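Local coordinates for protein trehalose-6-phosphate phosphatase (Candida albicans, PDB 5DXF) that belongs to glycosyltransferase family 20, whose members have a GT-B fold of two Rossmann-like domains, at residues 331-345 and 424-438. Sequence-based numbering, arbitrary orientation.
Sequences KKLIVGRDRLDKVRG and VADLALITSVRDGMN
Leu333 O receives the backbone N of both Asp426 and Leu427, the first at 2.9 Å with the donor in the carbonyl plane, the second a weak, bent bond. Val335 N then reaches Leu427 O at an N-H...O angle of 172°. These bonds frame a single parallel bridge, Ile334 with Leu427; beyond it the strand axes diverge at 40°. Asp426 extends the pairing with its side chain: OD2 accepts Leu333 N at 3.0 Å through its anti lone pair. At the far end Arg434 N donates to Val343 O at 3.2 Å.

Apolar contacts flank the bridge. Ile334 and Leu427 lie side by side, and Leu427 CD1 meets both CD1 and CG2 of Ile334. Val335 CG2, held beside its own backbone N with CG1 anti to that N, rests on Ala425 CB at 3.8 Å, while Leu333 CD2 touches Val424 CG1.

Polar contacts follow towards the C-terminal ends of both segments. The Arg344 chain, bent at chi2 (-56°), brings NH1 to Asp435 OD2 at 3.0 Å in a salt bridge; Asp435 CB covers one guanidinium face, and Met437 O lies at its edge. Ser432 OG donates weakly to the same OD2, whereas Asp435 OD1 is held by Thr461 and Gly462. One water donates to Asp338 OD1 and to Arg344 O and accepts from Thr431 N, bridging the two segments; Asp338 OD2 is salt-bridged to Lys349.

The bridge thus joins the edges of two parallel sheets, continuing them across the C-terminal Rossmann-like domain of a GT-B fold. Past it, a water, a salt bridge and loop backbone bonding at Val343 O join the segments, and the Asp435 carboxylate, met at both oxygens, is fixed in position and rotation.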
loop_
_atom_site.group_PDB
_atom_site.type_symbol
_atom_site.label_atom_id
_atom_site.label_comp_id
_atom_site.label_asym_id
_atom_site.label_seq_id
_atom_site.Cartn_x
_atom_site.Cartn_y
_atom_site.Cartn_z
ATOM N N LYS A 331 23.542 -20.724 -5.173
ATOM C CA LYS A 331 22.581 -20.553 -4.086
ATOM C C LYS A 331 21.214 -20.090 -4.585
ATOM O O LYS A 331 21.108 -19.436 -5.621
ATOM C CB LYS A 331 23.120 -19.560 -3.051
ATOM C CG LYS A 331 24.339 -20.066 -2.302
ATOM C CD LYS A 331 24.873 -19.037 -1.321
ATOM C CE LYS A 331 26.019 -19.618 -0.513
ATOM N NZ LYS A 331 25.599 -20.852 0.204
ATOM N N LYS A 332 20.171 -20.443 -3.836
ATOM C CA LYS A 332 18.805 -20.045 -4.165
ATOM C C LYS A 332 18.392 -18.831 -3.337
ATOM O O LYS A 332 18.581 -18.808 -2.120
ATOM C CB LYS A 332 17.834 -21.204 -3.928
ATOM C CG LYS A 332 18.128 -22.463 -4.739
ATOM C CD LYS A 332 17.835 -22.267 -6.223
ATOM C CE LYS A 332 18.013 -23.565 -7.007
ATOM N NZ LYS A 332 17.750 -23.390 -8.467
ATOM N N LEU A 333 17.818 -17.829 -3.997
ATOM C CA LEU A 333 17.539 -16.551 -3.347
ATOM C C LEU A 333 16.051 -16.281 -3.124
ATOM O O LEU A 333 15.260 -16.264 -4.069
ATOM C CB LEU A 333 18.144 -15.408 -4.166
ATOM C CG LEU A 333 19.495 -14.848 -3.707
ATOM C CD1 LEU A 333 20.338 -15.909 -3.006
ATOM C CD2 LEU A 333 20.251 -14.234 -4.878
ATOM N N ILE A 334 15.685 -16.066 -1.863
ATOM C CA ILE A 334 14.345 -15.609 -1.515
ATOM C C ILE A 334 14.422 -14.119 -1.205
ATOM O O ILE A 334 15.184 -13.703 -0.329
ATOM C CB ILE A 334 13.765 -16.378 -0.307
ATOM C CG1 ILE A 334 14.053 -17.874 -0.439
ATOM C CG2 ILE A 334 12.270 -16.124 -0.176
ATOM C CD1 ILE A 334 13.384 -18.725 0.623
ATOM N N VAL A 335 13.646 -13.318 -1.931
ATOM C CA VAL A 335 13.712 -11.865 -1.797
ATOM C C VAL A 335 12.350 -11.250 -1.493
ATOM O O VAL A 335 11.363 -11.526 -2.180
ATOM C CB VAL A 335 14.275 -11.214 -3.077
ATOM C CG1 VAL A 335 14.289 -9.694 -2.944
ATOM C CG2 VAL A 335 15.669 -11.740 -3.362
ATOM N N GLY A 336 12.307 -10.415 -0.458
ATOM C CA GLY A 336 11.094 -9.709 -0.094
ATOM C C GLY A 336 11.387 -8.320 0.441
ATOM O O GLY A 336 12.469 -8.066 0.974
ATOM N N ARG A 337 10.426 -7.413 0.280
ATOM C CA ARG A 337 10.517 -6.085 0.876
ATOM C C ARG A 337 9.217 -5.730 1.582
ATOM O O ARG A 337 8.170 -5.598 0.945
ATOM C CB ARG A 337 10.841 -5.016 -0.169
ATOM C CG ARG A 337 11.063 -3.638 0.451
ATOM C CD ARG A 337 11.442 -2.575 -0.571
ATOM N NE ARG A 337 10.321 -2.190 -1.426
ATOM C CZ ARG A 337 10.341 -1.161 -2.269
ATOM N NH1 ARG A 337 11.426 -0.405 -2.371
ATOM N NH2 ARG A 337 9.276 -0.886 -3.008
ATOM N N ASP A 338 9.288 -5.572 2.897
ATOM C CA ASP A 338 8.109 -5.242 3.682
ATOM C C ASP A 338 8.456 -4.245 4.775
ATOM O O ASP A 338 9.593 -4.194 5.235
ATOM C CB ASP A 338 7.500 -6.505 4.300
ATOM C CG ASP A 338 7.141 -7.550 3.263
ATOM O OD1 ASP A 338 6.032 -7.468 2.697
ATOM O OD2 ASP A 338 7.968 -8.452 3.016
ATOM N N ARG A 339 7.475 -3.448 5.183
ATOM C CA ARG A 339 7.632 -2.606 6.360
ATOM C C ARG A 339 7.670 -3.490 7.602
ATOM O O ARG A 339 6.994 -4.517 7.656
ATOM C CB ARG A 339 6.497 -1.588 6.462
ATOM C CG ARG A 339 6.612 -0.426 5.489
ATOM C CD ARG A 339 5.403 0.489 5.581
ATOM N NE ARG A 339 5.652 1.794 4.971
ATOM C CZ ARG A 339 4.792 2.807 5.000
ATOM N NH1 ARG A 339 3.620 2.671 5.605
ATOM N NH2 ARG A 339 5.104 3.958 4.422
ATOM N N LEU A 340 8.424 -3.095 8.613
ATOM C CA LEU A 340 8.517 -3.936 9.784
ATOM C C LEU A 340 7.322 -3.604 10.641
ATOM O O LEU A 340 7.274 -2.574 11.282
ATOM C CB LEU A 340 9.798 -3.647 10.543
ATOM C CG LEU A 340 10.974 -4.569 10.263
ATOM C CD1 LEU A 340 12.089 -4.366 11.276
ATOM C CD2 LEU A 340 10.503 -6.004 10.255
ATOM N N ASP A 341 6.361 -4.513 10.639
ATOM C CA ASP A 341 5.047 -4.276 11.190
ATOM C C ASP A 341 4.391 -5.570 11.594
ATOM O O ASP A 341 4.848 -6.632 11.230
ATOM C CB ASP A 341 4.178 -3.597 10.158
ATOM C CG ASP A 341 3.692 -2.275 10.620
ATOM O OD1 ASP A 341 3.581 -2.099 11.845
ATOM O OD2 ASP A 341 3.427 -1.408 9.772
ATOM N N LYS A 342 3.336 -5.470 12.382
ATOM C CA LYS A 342 2.526 -6.622 12.722
ATOM C C LYS A 342 1.811 -7.243 11.527
ATOM O O LYS A 342 1.698 -8.449 11.428
ATOM C CB LYS A 342 1.523 -6.263 13.809
ATOM C CG LYS A 342 2.154 -5.736 15.076
ATOM C CD LYS A 342 1.238 -5.929 16.265
ATOM C CE LYS A 342 1.858 -5.373 17.530
ATOM N NZ LYS A 342 1.213 -4.103 17.945
ATOM N N VAL A 343 1.318 -6.403 10.634
ATOM C CA VAL A 343 0.455 -6.807 9.529
ATOM C C VAL A 343 1.206 -7.355 8.319
ATOM O O VAL A 343 0.684 -8.205 7.600
ATOM C CB VAL A 343 -0.426 -5.635 9.061
ATOM C CG1 VAL A 343 -1.537 -5.389 10.060
ATOM C CG2 VAL A 343 0.410 -4.378 8.858
ATOM N N ARG A 344 2.425 -6.876 8.092
ATOM C CA ARG A 344 3.181 -7.272 6.907
ATOM C C ARG A 344 3.777 -8.673 7.049
ATOM O O ARG A 344 4.286 -9.240 6.082
ATOM C CB ARG A 344 4.277 -6.249 6.613
ATOM C CG ARG A 344 3.733 -4.901 6.168
ATOM C CD ARG A 344 2.825 -5.056 4.955
ATOM N NE ARG A 344 2.339 -3.771 4.460
ATOM C CZ ARG A 344 1.709 -3.607 3.301
ATOM N NH1 ARG A 344 1.490 -4.648 2.509
ATOM N NH2 ARG A 344 1.302 -2.401 2.931
ATOM N N GLY A 345 3.711 -9.217 8.259
ATOM C CA GLY A 345 4.004 -10.619 8.497
ATOM C C GLY A 345 5.424 -11.093 8.251
ATOM O O GLY A 345 5.631 -12.183 7.716
ATOM N N VAL A 424 16.756 -11.105 -9.704
ATOM C CA VAL A 424 17.655 -12.212 -9.372
ATOM C C VAL A 424 16.951 -13.245 -8.489
ATOM O O VAL A 424 17.422 -14.372 -8.336
ATOM C CB VAL A 424 18.940 -11.723 -8.645
ATOM C CG1 VAL A 424 20.010 -12.821 -8.608
ATOM C CG2 VAL A 424 19.503 -10.474 -9.312
ATOM N N ALA A 425 15.814 -12.862 -7.919
ATOM C CA ALA A 425 15.101 -13.730 -6.985
ATOM C C ALA A 425 14.672 -15.060 -7.603
ATOM O O ALA A 425 14.121 -15.099 -8.706
ATOM C CB ALA A 425 13.892 -13.008 -6.432
ATOM N N ASP A 426 14.949 -16.149 -6.902
ATOM C CA ASP A 426 14.449 -17.449 -7.277
ATOM C C ASP A 426 13.110 -17.713 -6.595
ATOM O O ASP A 426 12.399 -18.641 -6.937
ATOM C CB ASP A 426 15.463 -18.532 -6.910
ATOM C CG ASP A 426 16.796 -18.356 -7.623
ATOM O OD1 ASP A 426 16.863 -18.560 -8.854
ATOM O OD2 ASP A 426 17.783 -18.018 -6.944
ATOM N N LEU A 427 12.783 -16.881 -5.616
ATOM C CA LEU A 427 11.524 -16.988 -4.898
ATOM C C LEU A 427 11.046 -15.639 -4.391
ATOM O O LEU A 427 11.837 -14.768 -4.094
ATOM C CB LEU A 427 11.672 -17.939 -3.717
ATOM C CG LEU A 427 10.463 -18.762 -3.295
ATOM C CD1 LEU A 427 10.531 -19.091 -1.824
ATOM C CD2 LEU A 427 9.160 -18.063 -3.607
ATOM N N ALA A 428 9.745 -15.486 -4.278
ATOM C CA ALA A 428 9.171 -14.354 -3.611
ATOM C C ALA A 428 8.237 -14.925 -2.574
ATOM O O ALA A 428 7.514 -15.856 -2.856
ATOM C CB ALA A 428 8.417 -13.490 -4.587
ATOM N N LEU A 429 8.275 -14.390 -1.367
ATOM C CA LEU A 429 7.388 -14.863 -0.304
ATOM C C LEU A 429 6.663 -13.692 0.351
ATOM O O LEU A 429 7.285 -12.835 0.977
ATOM C CB LEU A 429 8.169 -15.666 0.747
ATOM C CG LEU A 429 7.383 -16.331 1.884
ATOM C CD1 LEU A 429 6.159 -17.054 1.339
ATOM C CD2 LEU A 429 8.275 -17.297 2.664
ATOM N N ILE A 430 5.343 -13.658 0.191
ATOM C CA ILE A 430 4.521 -12.638 0.837
ATOM C C ILE A 430 3.672 -13.284 1.925
ATOM O O ILE A 430 2.880 -14.183 1.642
ATOM C CB ILE A 430 3.613 -11.909 -0.176
ATOM C CG1 ILE A 430 4.436 -11.393 -1.360
ATOM C CG2 ILE A 430 2.850 -10.778 0.496
ATOM C CD1 ILE A 430 5.604 -10.521 -0.957
ATOM N N THR A 431 3.842 -12.826 3.165
ATOM C CA THR A 431 3.207 -13.450 4.328
ATOM C C THR A 431 2.344 -12.460 5.106
ATOM O O THR A 431 2.098 -12.639 6.299
ATOM C CB THR A 431 4.262 -14.044 5.279
ATOM O OG1 THR A 431 5.245 -13.044 5.578
ATOM C CG2 THR A 431 4.951 -15.229 4.632
ATOM N N SER A 432 1.892 -11.418 4.418
ATOM C CA SER A 432 1.122 -10.344 5.038
ATOM C C SER A 432 -0.081 -10.850 5.829
ATOM O O SER A 432 -0.874 -11.643 5.327
ATOM C CB SER A 432 0.656 -9.360 3.969
ATOM O OG SER A 432 1.760 -8.681 3.397
ATOM N N VAL A 433 -0.200 -10.391 7.073
ATOM C CA VAL A 433 -1.307 -10.778 7.941
ATOM C C VAL A 433 -2.596 -10.086 7.515
ATOM O O VAL A 433 -3.670 -10.696 7.505
ATOM C CB VAL A 433 -0.995 -10.449 9.423
ATOM C CG1 VAL A 433 -2.267 -10.378 10.261
ATOM C CG2 VAL A 433 -0.034 -11.481 9.991
ATOM N N ARG A 434 -2.474 -8.815 7.141
ATOM C CA ARG A 434 -3.622 -8.023 6.721
ATOM C C ARG A 434 -3.190 -6.737 6.022
ATOM O O ARG A 434 -2.543 -5.880 6.628
ATOM C CB ARG A 434 -4.509 -7.692 7.926
ATOM C CG ARG A 434 -5.754 -6.890 7.590
ATOM C CD ARG A 434 -6.803 -7.040 8.683
ATOM N NE ARG A 434 -7.895 -6.078 8.556
ATOM C CZ ARG A 434 -9.016 -6.300 7.877
ATOM N NH1 ARG A 434 -9.200 -7.453 7.250
ATOM N NH2 ARG A 434 -9.954 -5.366 7.824
ATOM N N ASP A 435 -3.548 -6.604 4.747
ATOM C CA ASP A 435 -3.273 -5.374 4.008
ATOM C C ASP A 435 -4.298 -5.114 2.910
ATOM O O ASP A 435 -5.073 -6.000 2.547
ATOM C CB ASP A 435 -1.861 -5.406 3.405
ATOM C CG ASP A 435 -1.627 -6.602 2.489
ATOM O OD1 ASP A 435 -2.598 -7.181 1.958
ATOM O OD2 ASP A 435 -0.448 -6.959 2.289
ATOM N N GLY A 436 -4.293 -3.895 2.382
ATOM C CA GLY A 436 -5.140 -3.556 1.256
ATOM C C GLY A 436 -4.608 -4.195 -0.009
ATOM O O GLY A 436 -5.337 -4.888 -0.721
ATOM N N MET A 437 -3.325 -3.974 -0.281
ATOM C CA MET A 437 -2.685 -4.530 -1.466
ATOM C C MET A 437 -1.177 -4.682 -1.296
ATOM O O MET A 437 -0.521 -3.835 -0.690
ATOM C CB MET A 437 -2.977 -3.658 -2.689
ATOM C CG MET A 437 -4.099 -4.186 -3.558
ATOM S SD MET A 437 -3.737 -5.843 -4.165
ATOM C CE MET A 437 -5.378 -6.408 -4.594
ATOM N N ASN A 438 -0.636 -5.768 -1.839
ATOM C CA ASN A 438 0.804 -5.984 -1.843
ATOM C C ASN A 438 1.401 -5.658 -3.208
ATOM O O ASN A 438 1.330 -6.460 -4.139
ATOM C CB ASN A 438 1.135 -7.424 -1.450
ATOM C CG ASN A 438 2.605 -7.614 -1.126
ATOM O OD1 ASN A 438 3.399 -8.001 -1.985
ATOM N ND2 ASN A 438 2.977 -7.338 0.119
HETATM O O HOH W 1 5.059 -10.014 3.143
#